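Beta-carbonic anhydrase (Methanothermobacter thermautotrophicus, PDB 1G5C) probably catalyses the reversible hydration of carbon dioxide to bicarbonate at a zinc site, as a beta-class carbonic anhydrase. Local coordinates at residues A[26-34]-A[51-60]; A[82-91]-A[128-139]. One frame throughout, in Å; residues are numbered along the deposited sequence.

Contact 1. Residues A[26-34]-A[51-60]. With ZN (zinc ion), chain G.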
loop_
_atom_site.group_PDB
_atom_site.type_symbol
_atom_site.label_atom_id
_atom_site.label_comp_id
_atom_site.label_asym_id
_atom_site.label_seq_id
_atom_site.Cartn_x
_atom_site.Cartn_y
_atom_site.Cartn_z
ATOM N N LYS A 26 15.754 -8.071 -0.156
ATOM C CA LYS A 26 15.115 -6.800 0.190
ATOM C C LYS A 26 14.064 -6.676 -0.899
ATOM O O LYS A 26 14.320 -6.156 -1.988
ATOM C CB LYS A 26 16.112 -5.644 0.139
ATOM C CG LYS A 26 17.453 -5.928 0.782
ATOM C CD LYS A 26 17.398 -5.921 2.281
ATOM C CE LYS A 26 18.802 -5.672 2.859
ATOM N NZ LYS A 26 19.785 -6.775 2.589
ATOM N N LEU A 27 12.885 -7.179 -0.561
ATOM C CA LEU A 27 11.720 -7.300 -1.439
ATOM C C LEU A 27 10.568 -6.296 -1.316
ATOM O O LEU A 27 10.182 -5.881 -0.214
ATOM C CB LEU A 27 11.099 -8.678 -1.197
ATOM C CG LEU A 27 11.103 -9.871 -2.135
ATOM C CD1 LEU A 27 11.196 -11.168 -1.330
ATOM C CD2 LEU A 27 9.825 -9.856 -2.942
ATOM N N CYS A 28 9.988 -5.944 -2.458
ATOM C CA CYS A 28 8.807 -5.085 -2.464
ATOM C C CYS A 28 7.825 -5.776 -3.392
ATOM O O CYS A 28 8.160 -6.084 -4.547
ATOM C CB CYS A 28 9.089 -3.688 -3.001
ATOM S SG CYS A 28 7.535 -2.728 -3.112
ATOM N N ILE A 29 6.622 -6.037 -2.886
ATOM C CA ILE A 29 5.581 -6.694 -3.667
ATOM C C ILE A 29 4.508 -5.656 -4.009
ATOM O O ILE A 29 4.065 -4.879 -3.145
ATOM C CB ILE A 29 4.876 -7.838 -2.862
ATOM C CG1 ILE A 29 5.889 -8.844 -2.300
ATOM C CG2 ILE A 29 3.865 -8.544 -3.750
ATOM C CD1 ILE A 29 6.544 -9.734 -3.341
ATOM N N ILE A 30 4.092 -5.635 -5.269
ATOM C CA ILE A 30 3.031 -4.735 -5.702
ATOM C C ILE A 30 1.881 -5.644 -6.164
ATOM O O ILE A 30 2.061 -6.482 -7.057
ATOM C CB ILE A 30 3.494 -3.830 -6.872
ATOM C CG1 ILE A 30 4.584 -2.872 -6.381
ATOM C CG2 ILE A 30 2.317 -3.024 -7.409
ATOM C CD1 ILE A 30 5.312 -2.108 -7.479
ATOM N N THR A 31 0.713 -5.504 -5.545
ATOM C CA THR A 31 -0.414 -6.336 -5.930
ATOM C C THR A 31 -1.763 -5.629 -5.772
ATOM O O THR A 31 -1.819 -4.398 -5.587
ATOM C CB THR A 31 -0.377 -7.698 -5.163
ATOM O OG1 THR A 31 -1.331 -8.607 -5.749
ATOM C CG2 THR A 31 -0.664 -7.494 -3.649
ATOM N N CYS A 32 -2.848 -6.389 -5.862
ATOM C CA CYS A 32 -4.185 -5.810 -5.806
ATOM C C CYS A 32 -4.803 -5.827 -4.410
ATOM O O CYS A 32 -4.357 -6.570 -3.532
ATOM C CB CYS A 32 -5.105 -6.543 -6.808
ATOM S SG CYS A 32 -6.778 -5.839 -6.975
ATOM N N MET A 33 -5.866 -5.036 -4.229
ATOM C CA MET A 33 -6.555 -4.934 -2.937
ATOM C C MET A 33 -7.581 -6.057 -2.717
ATOM O O MET A 33 -8.209 -6.148 -1.639
ATOM C CB MET A 33 -7.250 -3.564 -2.828
ATOM C CG MET A 33 -8.417 -3.408 -3.784
ATOM S SD MET A 33 -9.101 -1.748 -3.838
ATOM C CE MET A 33 -10.132 -1.764 -2.483
ATOM N N ASP A 34 -7.738 -6.899 -3.739
ATOM C CA ASP A 34 -8.659 -8.033 -3.718
ATOM C C ASP A 34 -8.560 -8.829 -2.409
ATOM O O ASP A 34 -7.470 -9.238 -1.990
ATOM C CB ASP A 34 -8.370 -8.964 -4.923
ATOM C CG ASP A 34 -9.554 -9.872 -5.249
ATOM O OD1 ASP A 34 -9.820 -10.822 -4.483
ATOM O OD2 ASP A 34 -10.239 -9.603 -6.252
ATOM N N ASP A 51 9.197 -9.997 5.940
ATOM C CA ASP A 51 9.794 -10.476 4.679
ATOM C C ASP A 51 9.682 -9.596 3.432
ATOM O O ASP A 51 10.442 -9.780 2.480
ATOM C CB ASP A 51 9.250 -11.865 4.308
ATOM C CG ASP A 51 9.744 -12.969 5.239
ATOM O OD1 ASP A 51 10.768 -12.787 5.935
ATOM O OD2 ASP A 51 9.109 -14.038 5.264
ATOM N N ALA A 52 8.738 -8.666 3.409
ATOM C CA ALA A 52 8.597 -7.805 2.237
ATOM C C ALA A 52 7.758 -6.578 2.524
ATOM O O ALA A 52 6.923 -6.594 3.424
ATOM C CB ALA A 52 7.949 -8.597 1.087
ATOM N N LYS A 53 7.990 -5.519 1.752
ATOM C CA LYS A 53 7.220 -4.285 1.855
ATOM C C LYS A 53 6.088 -4.552 0.870
ATOM O O LYS A 53 6.334 -5.090 -0.222
ATOM C CB LYS A 53 8.056 -3.083 1.399
ATOM C CG LYS A 53 9.052 -2.563 2.435
ATOM C CD LYS A 53 10.114 -3.598 2.765
ATOM C CE LYS A 53 11.160 -3.034 3.702
ATOM N NZ LYS A 53 12.050 -4.084 4.240
ATOM N N VAL A 54 4.859 -4.185 1.225
ATOM C CA VAL A 54 3.736 -4.502 0.341
ATOM C C VAL A 54 2.883 -3.302 -0.065
ATOM O O VAL A 54 2.361 -2.579 0.782
ATOM C CB VAL A 54 2.815 -5.585 1.004
ATOM C CG1 VAL A 54 1.702 -6.026 0.039
ATOM C CG2 VAL A 54 3.642 -6.796 1.403
ATOM N N ILE A 55 2.748 -3.102 -1.375
ATOM C CA ILE A 55 1.936 -2.014 -1.917
ATOM C C ILE A 55 0.697 -2.635 -2.552
ATOM O O ILE A 55 0.795 -3.648 -3.253
ATOM C CB ILE A 55 2.726 -1.235 -2.982
ATOM C CG1 ILE A 55 3.977 -0.629 -2.338
ATOM C CG2 ILE A 55 1.846 -0.137 -3.609
ATOM C CD1 ILE A 55 5.010 -0.067 -3.343
ATOM N N LYS A 56 -0.473 -2.046 -2.315
ATOM C CA LYS A 56 -1.715 -2.577 -2.877
ATOM C C LYS A 56 -2.689 -1.474 -3.266
ATOM O O LYS A 56 -2.892 -0.515 -2.518
ATOM C CB LYS A 56 -2.446 -3.494 -1.865
ATOM C CG LYS A 56 -1.733 -4.794 -1.487
ATOM C CD LYS A 56 -2.602 -5.630 -0.509
ATOM C CE LYS A 56 -1.994 -6.990 -0.195
ATOM N NZ LYS A 56 -3.001 -7.876 0.512
ATOM N N ASN A 57 -3.285 -1.607 -4.447
ATOM C CA ASN A 57 -4.282 -0.647 -4.897
ATOM C C ASN A 57 -5.253 -1.429 -5.780
ATOM O O ASN A 57 -5.122 -2.648 -5.908
ATOM C CB ASN A 57 -3.636 0.526 -5.654
ATOM C CG ASN A 57 -2.991 0.107 -6.991
ATOM O OD1 ASN A 57 -3.149 -1.020 -7.471
ATOM N ND2 ASN A 57 -2.270 1.039 -7.595
ATOM N N ALA A 58 -6.233 -0.758 -6.378
ATOM C CA ALA A 58 -7.203 -1.478 -7.195
ATOM C C ALA A 58 -6.621 -1.926 -8.541
ATOM O O ALA A 58 -6.335 -1.093 -9.402
ATOM C CB ALA A 58 -8.452 -0.604 -7.422
ATOM N N GLY A 59 -6.439 -3.237 -8.710
ATOM C CA GLY A 59 -5.914 -3.765 -9.964
ATOM C C GLY A 59 -4.409 -3.788 -10.119
ATOM O O GLY A 59 -3.916 -4.075 -11.212
ATOM N N ASN A 60 -3.676 -3.523 -9.033
ATOM C CA ASN A 60 -2.213 -3.473 -9.060
ATOM C C ASN A 60 -1.695 -2.733 -10.286
ATOM O O ASN A 60 -0.852 -3.224 -11.049
ATOM C CB ASN A 60 -1.579 -4.874 -8.958
ATOM C CG ASN A 60 -2.114 -5.854 -9.990
ATOM O OD1 ASN A 60 -3.127 -6.505 -9.771
ATOM N ND2 ASN A 60 -1.430 -5.966 -11.110
HETATM ZN ZN ZN G . -7.756 -7.453 -8.473
HETATM O O HOH W 1 12.681 -8.077 2.041
HETATM O O HOH W 2 -5.240 -7.907 -1.161
HETATM O O HOH W 3 -9.649 -7.902 -7.896
#

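Contact 2. Residues A[82-91]-A[128-139]. With ZN (zinc ion), chain G.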
loop_
_atom_site.group_PDB
_atom_site.type_symbol
_atom_site.label_atom_id
_atom_site.label_comp_id
_atom_site.label_asym_id
_atom_site.label_seq_id
_atom_site.Cartn_x
_atom_site.Cartn_y
_atom_site.Cartn_z
ATOM N N ILE A 82 11.709 -5.845 -6.950
ATOM C CA ILE A 82 10.284 -5.545 -6.915
ATOM C C ILE A 82 9.549 -6.601 -7.730
ATOM O O ILE A 82 10.000 -6.968 -8.823
ATOM C CB ILE A 82 9.985 -4.163 -7.553
ATOM C CG1 ILE A 82 10.723 -3.062 -6.795
ATOM C CG2 ILE A 82 8.473 -3.911 -7.557
ATOM C CD1 ILE A 82 10.628 -1.699 -7.458
ATOM N N ILE A 83 8.424 -7.080 -7.206
ATOM C CA ILE A 83 7.618 -8.083 -7.897
ATOM C C ILE A 83 6.171 -7.626 -7.976
ATOM O O ILE A 83 5.501 -7.448 -6.942
ATOM C CB ILE A 83 7.618 -9.465 -7.159
ATOM C CG1 ILE A 83 9.040 -9.981 -6.977
ATOM C CG2 ILE A 83 6.818 -10.483 -7.970
ATOM C CD1 ILE A 83 9.132 -11.277 -6.132
ATOM N N ILE A 84 5.683 -7.405 -9.191
ATOM C CA ILE A 84 4.290 -7.030 -9.339
ATOM C C ILE A 84 3.576 -8.368 -9.445
ATOM O O ILE A 84 4.045 -9.265 -10.172
ATOM C CB ILE A 84 4.034 -6.221 -10.630
ATOM C CG1 ILE A 84 4.793 -4.885 -10.571
ATOM C CG2 ILE A 84 2.521 -6.010 -10.813
ATOM C CD1 ILE A 84 4.740 -4.054 -11.879
ATOM N N VAL A 85 2.484 -8.532 -8.696
ATOM C CA VAL A 85 1.710 -9.766 -8.753
ATOM C C VAL A 85 0.243 -9.469 -9.087
ATOM O O VAL A 85 -0.520 -8.932 -8.260
ATOM C CB VAL A 85 1.766 -10.560 -7.414
ATOM C CG1 VAL A 85 0.987 -11.877 -7.554
ATOM C CG2 VAL A 85 3.210 -10.852 -7.030
ATOM N N GLY A 86 -0.144 -9.764 -10.326
ATOM C CA GLY A 86 -1.535 -9.579 -10.691
ATOM C C GLY A 86 -2.229 -10.882 -10.344
ATOM O O GLY A 86 -1.578 -11.819 -9.870
ATOM N N HIS A 87 -3.535 -10.975 -10.569
ATOM C CA HIS A 87 -4.221 -12.221 -10.256
ATOM C C HIS A 87 -5.382 -12.430 -11.208
ATOM O O HIS A 87 -5.914 -11.477 -11.764
ATOM C CB HIS A 87 -4.745 -12.205 -8.812
ATOM C CG HIS A 87 -5.818 -11.191 -8.580
ATOM N ND1 HIS A 87 -7.163 -11.490 -8.706
ATOM C CD2 HIS A 87 -5.753 -9.876 -8.282
ATOM C CE1 HIS A 87 -7.869 -10.397 -8.499
ATOM N NE2 HIS A 87 -7.046 -9.397 -8.236
ATOM N N THR A 88 -5.774 -13.685 -11.380
ATOM C CA THR A 88 -6.886 -14.004 -12.265
ATOM C C THR A 88 -8.178 -13.529 -11.615
ATOM O O THR A 88 -8.268 -13.413 -10.382
ATOM C CB THR A 88 -6.993 -15.517 -12.501
ATOM O OG1 THR A 88 -7.091 -16.177 -11.238
ATOM C CG2 THR A 88 -5.772 -16.045 -13.237
ATOM N N ASP A 89 -9.175 -13.270 -12.449
ATOM C CA ASP A 89 -10.490 -12.801 -12.015
ATOM C C ASP A 89 -10.407 -11.492 -11.235
ATOM O O ASP A 89 -11.013 -11.351 -10.167
ATOM C CB ASP A 89 -11.199 -13.874 -11.176
ATOM C CG ASP A 89 -12.664 -13.542 -10.930
ATOM O OD1 ASP A 89 -13.287 -12.959 -11.824
ATOM O OD2 ASP A 89 -13.202 -13.867 -9.858
ATOM N N CYS A 90 -9.663 -10.537 -11.782
ATOM C CA CYS A 90 -9.507 -9.225 -11.152
ATOM C C CYS A 90 -10.709 -8.365 -11.536
ATOM O O CYS A 90 -11.418 -7.850 -10.670
ATOM C CB CYS A 90 -8.210 -8.561 -11.611
ATOM S SG CYS A 90 -7.861 -6.977 -10.810
ATOM N N GLY A 91 -10.979 -8.227 -12.824
ATOM C CA GLY A 91 -12.142 -7.449 -13.207
ATOM C C GLY A 91 -11.916 -5.963 -13.381
ATOM O O GLY A 91 -12.765 -5.281 -13.953
ATOM N N GLU A 128 -5.655 -8.565 -17.166
ATOM C CA GLU A 128 -4.688 -8.982 -16.150
ATOM C C GLU A 128 -3.207 -9.138 -16.501
ATOM O O GLU A 128 -2.367 -8.432 -15.934
ATOM C CB GLU A 128 -5.195 -10.239 -15.442
ATOM C CG GLU A 128 -6.417 -9.982 -14.558
ATOM C CD GLU A 128 -7.750 -10.229 -15.265
ATOM O OE1 GLU A 128 -7.796 -10.155 -16.515
ATOM O OE2 GLU A 128 -8.764 -10.478 -14.565
ATOM N N GLU A 129 -2.872 -10.031 -17.432
ATOM C CA GLU A 129 -1.470 -10.244 -17.772
ATOM C C GLU A 129 -0.831 -9.020 -18.413
ATOM O O GLU A 129 0.322 -8.684 -18.113
ATOM C CB GLU A 129 -1.307 -11.464 -18.689
ATOM C CG GLU A 129 -1.931 -12.747 -18.122
ATOM C CD GLU A 129 -1.484 -14.001 -18.867
ATOM O OE1 GLU A 129 -1.066 -13.880 -20.039
ATOM O OE2 GLU A 129 -1.555 -15.104 -18.291
ATOM N N GLU A 130 -1.567 -8.340 -19.284
ATOM C CA GLU A 130 -1.003 -7.167 -19.936
ATOM C C GLU A 130 -0.821 -6.025 -18.938
ATOM O O GLU A 130 0.109 -5.225 -19.048
ATOM C CB GLU A 130 -1.888 -6.719 -21.105
ATOM C CG GLU A 130 -3.365 -6.629 -20.791
ATOM C CD GLU A 130 -4.211 -6.390 -22.041
ATOM O OE1 GLU A 130 -4.363 -5.217 -22.448
ATOM O OE2 GLU A 130 -4.707 -7.379 -22.621
ATOM N N ASN A 131 -1.714 -5.936 -17.965
ATOM C CA ASN A 131 -1.575 -4.890 -16.949
ATOM C C ASN A 131 -0.274 -5.087 -16.171
ATOM O O ASN A 131 0.424 -4.117 -15.858
ATOM C CB ASN A 131 -2.759 -4.923 -15.995
ATOM C CG ASN A 131 -2.632 -3.902 -14.911
ATOM O OD1 ASN A 131 -2.490 -2.717 -15.190
ATOM N ND2 ASN A 131 -2.670 -4.352 -13.655
ATOM N N VAL A 132 0.063 -6.340 -15.858
ATOM C CA VAL A 132 1.301 -6.627 -15.146
ATOM C C VAL A 132 2.548 -6.240 -15.981
ATOM O O VAL A 132 3.469 -5.571 -15.489
ATOM C CB VAL A 132 1.403 -8.121 -14.767
ATOM C CG1 VAL A 132 2.816 -8.426 -14.268
ATOM C CG2 VAL A 132 0.388 -8.469 -13.664
ATOM N N ILE A 133 2.579 -6.677 -17.236
ATOM C CA ILE A 133 3.688 -6.376 -18.131
ATOM C C ILE A 133 3.823 -4.868 -18.257
ATOM O O ILE A 133 4.926 -4.327 -18.248
ATOM C CB ILE A 133 3.454 -6.983 -19.539
ATOM C CG1 ILE A 133 3.502 -8.511 -19.462
ATOM C CG2 ILE A 133 4.528 -6.477 -20.523
ATOM C CD1 ILE A 133 4.828 -9.038 -18.996
ATOM N N GLU A 134 2.694 -4.187 -18.384
ATOM C CA GLU A 134 2.691 -2.735 -18.504
ATOM C C GLU A 134 3.280 -2.107 -17.229
ATOM O O GLU A 134 4.029 -1.128 -17.294
ATOM C CB GLU A 134 1.254 -2.251 -18.709
ATOM C CG GLU A 134 1.092 -0.740 -18.765
ATOM C CD GLU A 134 1.972 -0.098 -19.828
ATOM O OE1 GLU A 134 2.060 -0.654 -20.948
ATOM O OE2 GLU A 134 2.566 0.964 -19.547
ATOM N N GLY A 135 2.936 -2.666 -16.069
ATOM C CA GLY A 135 3.461 -2.132 -14.821
ATOM C C GLY A 135 4.962 -2.314 -14.764
ATOM O O GLY A 135 5.691 -1.451 -14.283
ATOM N N VAL A 136 5.440 -3.450 -15.253
ATOM C CA VAL A 136 6.879 -3.698 -15.254
ATOM C C VAL A 136 7.559 -2.628 -16.113
ATOM O O VAL A 136 8.558 -2.017 -15.708
ATOM C CB VAL A 136 7.196 -5.107 -15.816
ATOM C CG1 VAL A 136 8.699 -5.244 -16.096
ATOM C CG2 VAL A 136 6.737 -6.188 -14.794
ATOM N N LYS A 137 7.005 -2.380 -17.292
ATOM C CA LYS A 137 7.586 -1.374 -18.168
ATOM C C LYS A 137 7.627 0.007 -17.519
ATOM O O LYS A 137 8.624 0.720 -17.635
ATOM C CB LYS A 137 6.827 -1.338 -19.496
ATOM C CG LYS A 137 7.597 -2.060 -20.614
ATOM C CD LYS A 137 6.726 -2.557 -21.777
ATOM C CE LYS A 137 5.374 -1.867 -21.833
ATOM N NZ LYS A 137 4.663 -2.159 -23.105
ATOM N N ARG A 138 6.557 0.387 -16.828
ATOM C CA ARG A 138 6.521 1.683 -16.165
ATOM C C ARG A 138 7.581 1.821 -15.090
ATOM O O ARG A 138 8.243 2.850 -14.995
ATOM C CB ARG A 138 5.158 1.936 -15.539
ATOM C CG ARG A 138 4.186 2.595 -16.483
ATOM C CD ARG A 138 2.860 2.834 -15.827
ATOM N NE ARG A 138 1.798 2.518 -16.770
ATOM C CZ ARG A 138 0.520 2.848 -16.615
ATOM N NH1 ARG A 138 0.121 3.521 -15.540
ATOM N NH2 ARG A 138 -0.364 2.497 -17.541
ATOM N N LEU A 139 7.744 0.787 -14.275
ATOM C CA LEU A 139 8.738 0.840 -13.213
ATOM C C LEU A 139 10.140 0.909 -13.808
ATOM O O LEU A 139 10.966 1.715 -13.391
ATOM C CB LEU A 139 8.613 -0.384 -12.299
ATOM C CG LEU A 139 7.443 -0.359 -11.306
ATOM C CD1 LEU A 139 7.342 -1.690 -10.596
ATOM C CD2 LEU A 139 7.663 0.766 -10.296
HETATM ZN ZN ZN G . -7.756 -7.453 -8.473
HETATM O O HOH W 4 -8.711 -13.748 -15.195
HETATM O O HOH W 3 -9.649 -7.902 -7.896
#

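Contact 1. Residues A[26-34]-A[51-60]
Cys-32 and Gly-59 meet at the zinc end of two neighbouring parallel strands, 27-32 and 53-57. The strands belong to a beta-alpha-beta unit whose crossover runs through helix 40-45. Their axes approach to 4.7 Å. Four nearly straight backbone bonds zip them together, from Lys-53 N on Leu-27 O to Thr-31 N on Ile-55 O. The pairing weakens toward the metal, where Asn-57 N lies 3.4 Å from Thr-31 O.

The middle is tightly packed. On one face Ile-30 and Ile-55 lie side by side, and Ile-55 CD1 reaches over to Cys-28 SG at 3.7 Å. Helix 64-77 covers this face. On the other face Thr-31 CG2 rests against Lys-56 CG at 3.6 Å. Here chi1 of -168° turns the Thr-31 hydroxyl to Val-85 O on the next strand and its methyl to the lysine. The extended Lys-56 chain passes Cys-32 O. Its NZ holds a water that also donates to Cys-32 O and Asp-34 O.

The Leu-27 end is looser and partly exposed. There a water bridges Leu-27 N and Asp-51 O, 2.8 Å from the latter. The outer edge of strand 53-57 is not left to solvent: Val-54 and Lys-56 make backbone hydrogen bonds to the second subunit.

Past the strand, residues 57-60 form a type II turn that brings a backbone N-H to the metal ligand. Cys-32 SG binds the zinc ion at 2.4 Å and accepts a bond from Gly-59 N at 3.1 Å. Asp-34 N adds a longer one. Two N-H donors on the sulfur would be expected to draw negative charge from it and to temper its donation to zinc, while fixing its direction.

Contact 2. Residues A[82-91]-A[128-139]
Glu-128 OE2 accepts a hydrogen bond from Cys-90 N at 2.9 Å, just behind the zinc site. The setting is the alpha/beta fold of the beta-class enzymes: helix 128-141 lies on one face of the sheet, and its part 128-139 runs antiparallel to strand 82-87, at 168°. In the first shell, His-87 NE2 binds the zinc ion at 2.1 Å and Cys-90 SG binds it too. Cys-32 and a water complete the site.

The second shell positions these ligands. His-87 ND1 donates to Thr-88 O from above the carbonyl plane. Glu-128 offers Cys-90 N its anti lone pair. Its chain bends at chi2 (93°), which brings the carboxylate to the loop while CG sits 3.2 Å from His-87 O. With an alanine here the carboxylate is gone, which would probably leave Cys-90 N without its acceptor and the loop that carries the zinc ligand freer to shift.

Farther out the helix packs by apolar contacts. Leu-139 CD1 meets Ile-84 CD1 tip to tip and also touches Ile-82 CG2. Two glycines make the close approach possible, Gly-86 on the strand and Gly-135 on the helix. A beta carbon on Gly-86 would clash with Val-132 CG2. At Gly-135, Ile-84 CD1 lies 3.4 Å from the backbone C.

Contact 1 and contact 2 lie with their centres 11 Å apart on one sheet, where strands 27-32 and 81-87 are neighbours. Val-85 N is 2.7 Å from Ile-30 O, a probable hydrogen bond that continues the pairing across both. The two contacts share the zinc: 26-34 brings one cysteine, 82-91 the histidine and the other cysteine. The water on the metal, 2.0 Å from the zinc ion, belongs to both. Arg-36 ties the loops together through salt bridges to Asp-34 and Asp-89. Behind the site, Asn-131 ND2 of helix 128-141 makes a weak hydrogen bond to Gly-59 O. A bound buffer molecule lies about 4 Å from the Asp-89 side chain.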